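Local coordinates for polyketide synthase PksL (Bacillus subtilis, PDB 5E1V), which probably dehydrates beta-hydroxyacyl intermediates during bacillaene assembly, serving as the monomeric dehydratase domain of a split trans-AT polyketide synthase module, at residues 55-60 against 107-112; 215-220 against 267-272. All coordinates share one frame; numbering follows the deposited sequence.

Contact 1 (55-60 against 107-112); sequences RNLSIY and MKADMH
Four backbone hydrogen bonds join these antiparallel strands as two reciprocal pairs, Arg55 with Asp110 and Ser58 with Lys108. The bond from Arg55 N to Asp110 O (2.8 Å) is nearly straight, and that from Ser58 N to Lys108 O (2.8 Å) arrives almost along the C=O axis. Between the pairs the register slips by one residue: Asn56 and Leu57 form a G1 beta bulge facing Tyr220 on the next strand. Asn56 adopts a left-handed conformation (phi 53°), which asparagine tolerates better than most residues. Leu57, buried against Ile38, has CG anti to the backbone N and crosses Met107 at about a right angle, with CD1 3.8 Å from Met107 SD. The small Ala109 lets the bulge sit close, its CB 3.9 Å from Leu57 CG.

Beside the bulge, with CG beside the backbone N and chi2 extended, Arg55 brings CD to 3.3 Å from His112 ND1; the bend at chi3 (85°) then turns the guanidinium so that NH1 stands over one ring face, offset toward the rim. An alanine in place of His112 would probably leave the arginine chain without this flat surface and loosen its conformation. At the other end the Tyr60 ring meets the aliphatic part of Lys108, with OH 3.8 Å from Lys108 CD.

Asp110 OD1 receives a weak hydrogen bond from Gln86 NE2 of strand 84-94. Strand 215-225 borders 55-60, strand 84-94 borders 107-112, and helix 34-44 packs through Ile38 against Leu57, Met107 and Met111.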
loop_
_atom_site.group_PDB
_atom_site.type_symbol
_atom_site.label_atom_id
_atom_site.label_comp_id
_atom_site.label_asym_id
_atom_site.label_seq_id
_atom_site.Cartn_x
_atom_site.Cartn_y
_atom_site.Cartn_z
ATOM N N ARG A 55 -5.410 -8.473 -8.828
ATOM C CA ARG A 55 -6.720 -8.738 -8.240
ATOM C C ARG A 55 -6.728 -9.661 -7.061
ATOM O O ARG A 55 -5.936 -10.575 -7.001
ATOM C CB ARG A 55 -7.691 -9.341 -9.291
ATOM C CG ARG A 55 -7.998 -8.486 -10.508
ATOM C CD ARG A 55 -8.916 -9.246 -11.456
ATOM N NE ARG A 55 -10.324 -9.112 -11.094
ATOM C CZ ARG A 55 -11.330 -9.607 -11.817
ATOM N NH1 ARG A 55 -11.089 -10.290 -12.947
ATOM N NH2 ARG A 55 -12.589 -9.400 -11.425
ATOM N N ASN A 56 -7.671 -9.413 -6.149
ATOM C CA ASN A 56 -8.030 -10.292 -5.037
ATOM C C ASN A 56 -6.817 -10.671 -4.228
ATOM O O ASN A 56 -6.517 -11.835 -4.115
ATOM C CB ASN A 56 -8.726 -11.553 -5.596
ATOM C CG ASN A 56 -10.033 -11.191 -6.314
ATOM O OD1 ASN A 56 -10.628 -10.071 -6.124
ATOM N ND2 ASN A 56 -10.430 -12.049 -7.207
ATOM N N LEU A 57 -6.041 -9.662 -3.824
ATOM C CA LEU A 57 -4.925 -9.873 -2.909
ATOM C C LEU A 57 -5.417 -10.064 -1.521
ATOM O O LEU A 57 -6.180 -9.250 -1.012
ATOM C CB LEU A 57 -3.938 -8.636 -2.933
ATOM C CG LEU A 57 -2.630 -8.911 -2.250
ATOM C CD1 LEU A 57 -1.316 -8.354 -2.870
ATOM C CD2 LEU A 57 -2.735 -8.386 -0.773
ATOM N N SER A 58 -5.009 -11.153 -0.878
ATOM C CA SER A 58 -5.299 -11.401 0.502
ATOM C C SER A 58 -4.062 -11.501 1.329
ATOM O O SER A 58 -3.184 -12.193 0.954
ATOM C CB SER A 58 -6.002 -12.765 0.648
ATOM O OG SER A 58 -7.259 -12.593 0.213
ATOM N N ILE A 59 -4.090 -10.827 2.460
ATOM C CA ILE A 59 -3.087 -10.920 3.535
ATOM C C ILE A 59 -3.573 -11.833 4.629
ATOM O O ILE A 59 -4.614 -11.596 5.217
ATOM C CB ILE A 59 -2.661 -9.553 4.006
ATOM C CG1 ILE A 59 -2.118 -8.756 2.796
ATOM C CG2 ILE A 59 -1.622 -9.595 5.142
ATOM C CD1 ILE A 59 -1.788 -7.334 3.228
ATOM N N TYR A 60 -2.788 -12.866 4.877
ATOM C CA TYR A 60 -3.089 -13.942 5.862
ATOM C C TYR A 60 -2.530 -13.582 7.219
ATOM O O TYR A 60 -3.162 -13.847 8.211
ATOM C CB TYR A 60 -2.601 -15.303 5.375
ATOM C CG TYR A 60 -3.447 -15.698 4.249
ATOM C CD1 TYR A 60 -4.644 -16.370 4.491
ATOM C CD2 TYR A 60 -3.191 -15.231 2.974
ATOM C CE1 TYR A 60 -5.499 -16.626 3.475
ATOM C CE2 TYR A 60 -4.013 -15.523 1.958
ATOM C CZ TYR A 60 -5.190 -16.184 2.224
ATOM O OH TYR A 60 -6.028 -16.401 1.187
ATOM N N MET A 107 0.659 -13.991 1.849
ATOM C CA MET A 107 -0.188 -13.231 0.887
ATOM C C MET A 107 -0.464 -14.188 -0.287
ATOM O O MET A 107 0.386 -14.945 -0.699
ATOM C CB MET A 107 0.617 -11.956 0.429
ATOM C CG MET A 107 -0.061 -11.119 -0.600
ATOM S SD MET A 107 0.337 -11.698 -2.215
ATOM C CE MET A 107 2.078 -11.186 -2.447
ATOM N N LYS A 108 -1.600 -14.040 -0.929
ATOM C CA LYS A 108 -1.839 -14.590 -2.252
ATOM C C LYS A 108 -2.601 -13.529 -3.061
ATOM O O LYS A 108 -3.208 -12.651 -2.495
ATOM C CB LYS A 108 -2.837 -15.748 -2.097
ATOM C CG LYS A 108 -2.285 -16.990 -1.456
ATOM C CD LYS A 108 -3.453 -17.980 -1.142
ATOM C CE LYS A 108 -3.665 -18.860 -2.332
ATOM N NZ LYS A 108 -4.886 -19.715 -2.168
ATOM N N ALA A 109 -2.601 -13.662 -4.375
ATOM C CA ALA A 109 -3.193 -12.716 -5.246
ATOM C C ALA A 109 -3.261 -13.302 -6.644
ATOM O O ALA A 109 -2.613 -14.288 -6.958
ATOM C CB ALA A 109 -2.331 -11.418 -5.278
ATOM N N ASP A 110 -4.012 -12.637 -7.504
ATOM C CA ASP A 110 -4.083 -12.963 -8.904
ATOM C C ASP A 110 -3.571 -11.783 -9.719
ATOM O O ASP A 110 -3.799 -10.647 -9.334
ATOM C CB ASP A 110 -5.513 -13.218 -9.336
ATOM C CG ASP A 110 -6.208 -14.359 -8.486
ATOM O OD1 ASP A 110 -5.540 -15.360 -8.201
ATOM O OD2 ASP A 110 -7.387 -14.167 -8.104
ATOM N N MET A 111 -2.879 -12.058 -10.816
ATOM C CA MET A 111 -2.464 -10.948 -11.669
ATOM C C MET A 111 -2.980 -11.328 -13.056
ATOM O O MET A 111 -2.706 -12.441 -13.495
ATOM C CB MET A 111 -0.961 -10.785 -11.685
ATOM C CG MET A 111 -0.471 -9.712 -12.654
ATOM S SD MET A 111 -0.823 -8.127 -11.896
ATOM C CE MET A 111 0.717 -7.609 -11.164
ATOM N N HIS A 112 -3.691 -10.403 -13.687
ATOM C CA HIS A 112 -4.261 -10.621 -15.033
ATOM C C HIS A 112 -3.526 -9.770 -15.987
ATOM O O HIS A 112 -3.407 -8.585 -15.738
ATOM C CB HIS A 112 -5.743 -10.230 -15.058
ATOM C CG HIS A 112 -6.603 -11.136 -14.248
ATOM N ND1 HIS A 112 -6.585 -11.141 -12.862
ATOM C CD2 HIS A 112 -7.498 -12.068 -14.615
ATOM C CE1 HIS A 112 -7.421 -12.061 -12.417
ATOM N NE2 HIS A 112 -7.982 -12.640 -13.464
#

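Contact 2 (215-220 against 267-272); sequences YLPLFY and KNFTSK
Phe269 sends its CG anti to the backbone N (chi1 169°), while Tyr220 keeps its CG beside the N, and the two aromatic side chains thereby run alongside each other in the same direction. Their rings are steeply inclined (80° between planes), Tyr220 CE1 lying 3.7 Å from Phe269 CD1. At the edge of the phenylalanine ring sits Pro217, whose CG is 3.7 Å from Phe269 CZ. Proline suits this position: it belongs to a non-hydrogen-bonded pair with Ser271, so its missing N-H costs the pairing nothing. The polar end of Tyr220 is satisfied by the carbonyl of Gly31, and Leu32 touches both aromatic residues.

On the opposite face Phe219, with CG anti to the backbone N, turns its ring edge to Thr270, where CD2 comes 3.9 Å from OG1. The Thr270 hydroxyl, placed beside its own backbone N, donates to Asn268 O at 3.2 Å from above the carbonyl plane. Asn268 takes a left-handed backbone conformation well suited to asparagine, and its OD1 is held by Arg243.

The backbone explains why these groups meet. Leu218 and Phe219 both face Thr270, and Thr270 O accepts from Leu218 N (2.9 Å) and Phe219 N (3.0 Å), the latter on a lone pair. In return Thr270 N binds Phe219 O at 2.7 Å. Leu218 has the helix-like psi expected at the first position of such an insertion. A classic beta bulge commonly accentuates the twist of a sheet, consistent with the 129° between the strand directions, well short of antiparallel, and with the strongly curved sheet of the double-hotdog fold of polyketide synthase dehydratases.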
loop_
_atom_site.group_PDB
_atom_site.type_symbol
_atom_site.label_atom_id
_atom_site.label_comp_id
_atom_site.label_asym_id
_atom_site.label_seq_id
_atom_site.Cartn_x
_atom_site.Cartn_y
_atom_site.Cartn_z
ATOM N N TYR A 215 -6.620 -0.911 12.386
ATOM C CA TYR A 215 -7.123 -1.798 11.356
ATOM C C TYR A 215 -5.971 -2.039 10.350
ATOM O O TYR A 215 -5.548 -1.081 9.729
ATOM C CB TYR A 215 -8.278 -1.172 10.567
ATOM C CG TYR A 215 -9.487 -0.839 11.381
ATOM C CD1 TYR A 215 -10.638 -1.638 11.311
ATOM C CD2 TYR A 215 -9.487 0.272 12.224
ATOM C CE1 TYR A 215 -11.763 -1.356 12.083
ATOM C CE2 TYR A 215 -10.595 0.566 12.994
ATOM C CZ TYR A 215 -11.730 -0.253 12.917
ATOM O OH TYR A 215 -12.851 0.047 13.674
ATOM N N LEU A 216 -5.553 -3.286 10.174
ATOM C CA LEU A 216 -4.438 -3.637 9.251
ATOM C C LEU A 216 -4.985 -4.153 7.939
ATOM O O LEU A 216 -6.133 -4.658 7.882
ATOM C CB LEU A 216 -3.568 -4.692 9.887
ATOM C CG LEU A 216 -2.798 -4.170 11.116
ATOM C CD1 LEU A 216 -1.937 -5.303 11.648
ATOM C CD2 LEU A 216 -1.964 -2.912 10.873
ATOM N N PRO A 217 -4.193 -4.032 6.870
ATOM C CA PRO A 217 -4.663 -4.568 5.614
ATOM C C PRO A 217 -4.983 -6.064 5.627
ATOM O O PRO A 217 -4.323 -6.880 6.308
ATOM C CB PRO A 217 -3.493 -4.265 4.656
ATOM C CG PRO A 217 -2.978 -2.937 5.143
ATOM C CD PRO A 217 -2.999 -3.157 6.662
ATOM N N LEU A 218 -6.053 -6.363 4.907
ATOM C CA LEU A 218 -6.606 -7.696 4.774
ATOM C C LEU A 218 -6.759 -8.092 3.293
ATOM O O LEU A 218 -6.396 -9.165 2.938
ATOM C CB LEU A 218 -7.981 -7.754 5.412
ATOM C CG LEU A 218 -8.673 -9.138 5.199
ATOM C CD1 LEU A 218 -7.974 -10.292 5.917
ATOM C CD2 LEU A 218 -10.183 -9.150 5.515
ATOM N N PHE A 219 -7.355 -7.237 2.508
ATOM C CA PHE A 219 -7.778 -7.525 1.121
ATOM C C PHE A 219 -7.855 -6.304 0.191
ATOM O O PHE A 219 -8.393 -5.250 0.571
ATOM C CB PHE A 219 -9.172 -8.213 1.154
ATOM C CG PHE A 219 -9.708 -8.657 -0.190
ATOM C CD1 PHE A 219 -9.417 -9.896 -0.708
ATOM C CD2 PHE A 219 -10.664 -7.891 -0.831
ATOM C CE1 PHE A 219 -9.972 -10.316 -1.921
ATOM C CE2 PHE A 219 -11.224 -8.295 -2.029
ATOM C CZ PHE A 219 -10.854 -9.486 -2.614
ATOM N N TYR A 220 -7.401 -6.501 -1.080
ATOM C CA TYR A 220 -7.490 -5.548 -2.149
ATOM C C TYR A 220 -8.297 -6.215 -3.218
ATOM O O TYR A 220 -7.877 -7.231 -3.697
ATOM C CB TYR A 220 -6.103 -5.120 -2.810
ATOM C CG TYR A 220 -4.985 -4.791 -1.857
ATOM C CD1 TYR A 220 -5.286 -4.355 -0.584
ATOM C CD2 TYR A 220 -3.594 -4.956 -2.213
ATOM C CE1 TYR A 220 -4.312 -4.104 0.361
ATOM C CE2 TYR A 220 -2.606 -4.732 -1.230
ATOM C CZ TYR A 220 -2.980 -4.295 0.040
ATOM O OH TYR A 220 -2.142 -4.012 1.129
ATOM N N LYS A 267 -9.026 -0.507 -5.693
ATOM C CA LYS A 267 -10.486 -0.636 -5.370
ATOM C C LYS A 267 -10.791 -1.546 -4.190
ATOM O O LYS A 267 -10.284 -2.659 -4.089
ATOM C CB LYS A 267 -11.204 -1.063 -6.654
ATOM C CG LYS A 267 -12.732 -1.187 -6.605
ATOM C CD LYS A 267 -13.245 -1.288 -8.061
ATOM C CE LYS A 267 -14.756 -1.575 -8.138
ATOM N NZ LYS A 267 -15.495 -0.763 -7.135
ATOM N N ASN A 268 -11.646 -1.080 -3.257
ATOM C CA ASN A 268 -12.026 -1.839 -2.036
ATOM C C ASN A 268 -10.834 -2.382 -1.256
ATOM O O ASN A 268 -10.691 -3.546 -1.016
ATOM C CB ASN A 268 -13.060 -2.891 -2.358
ATOM C CG ASN A 268 -14.455 -2.271 -2.419
ATOM O OD1 ASN A 268 -14.862 -1.601 -1.470
ATOM N ND2 ASN A 268 -15.146 -2.438 -3.523
ATOM N N PHE A 269 -9.968 -1.451 -0.921
ATOM C CA PHE A 269 -8.933 -1.681 0.093
ATOM C C PHE A 269 -9.651 -1.916 1.436
ATOM O O PHE A 269 -10.209 -0.979 2.043
ATOM C CB PHE A 269 -7.978 -0.521 0.134
ATOM C CG PHE A 269 -7.030 -0.527 1.290
ATOM C CD1 PHE A 269 -6.652 -1.681 1.877
ATOM C CD2 PHE A 269 -6.514 0.656 1.781
ATOM C CE1 PHE A 269 -5.787 -1.687 2.953
ATOM C CE2 PHE A 269 -5.687 0.662 2.884
ATOM C CZ PHE A 269 -5.314 -0.533 3.468
ATOM N N THR A 270 -9.607 -3.178 1.851
ATOM C CA THR A 270 -10.262 -3.701 3.077
ATOM C C THR A 270 -9.195 -3.989 4.147
ATOM O O THR A 270 -8.210 -4.753 3.913
ATOM C CB THR A 270 -10.966 -5.050 2.841
ATOM O OG1 THR A 270 -11.771 -5.010 1.633
ATOM C CG2 THR A 270 -11.835 -5.404 4.056
ATOM N N SER A 271 -9.445 -3.472 5.353
ATOM C CA SER A 271 -8.623 -3.703 6.520
ATOM C C SER A 271 -9.477 -4.224 7.684
ATOM O O SER A 271 -10.706 -4.070 7.696
ATOM C CB SER A 271 -7.978 -2.361 6.929
ATOM O OG SER A 271 -7.179 -1.844 5.879
ATOM N N LYS A 272 -8.819 -4.840 8.652
ATOM C CA LYS A 272 -9.523 -5.581 9.709
ATOM C C LYS A 272 -8.986 -5.177 11.040
ATOM O O LYS A 272 -7.784 -4.990 11.207
ATOM C CB LYS A 272 -9.357 -7.075 9.549
ATOM C CG LYS A 272 -10.099 -7.939 10.598
ATOM C CD LYS A 272 -9.882 -9.429 10.371
ATOM C CE LYS A 272 -8.600 -9.910 11.039
ATOM N NZ LYS A 272 -8.125 -11.228 10.502
#

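In the fold
The centres of the two contacts are about 12 Å apart, and they come in series along the chain: both segments of contact 1 precede both segments of contact 2 in the sequence. Strands 53-59 and 215-225 are neighbours, so the four strands run in the order 104-112, 53-59, 215-225, 262-273, antiparallel throughout. Probable hydrogen bonds from Ile59 N to Leu218 O (2.9 Å) and from Tyr220 N to Leu57 O (3.0 Å) join the contacts directly. In a double-hotdog dehydratase this seam is best read as the place where the sheets of the two hotdog halves meet, making one continuous beta framework within a single chain.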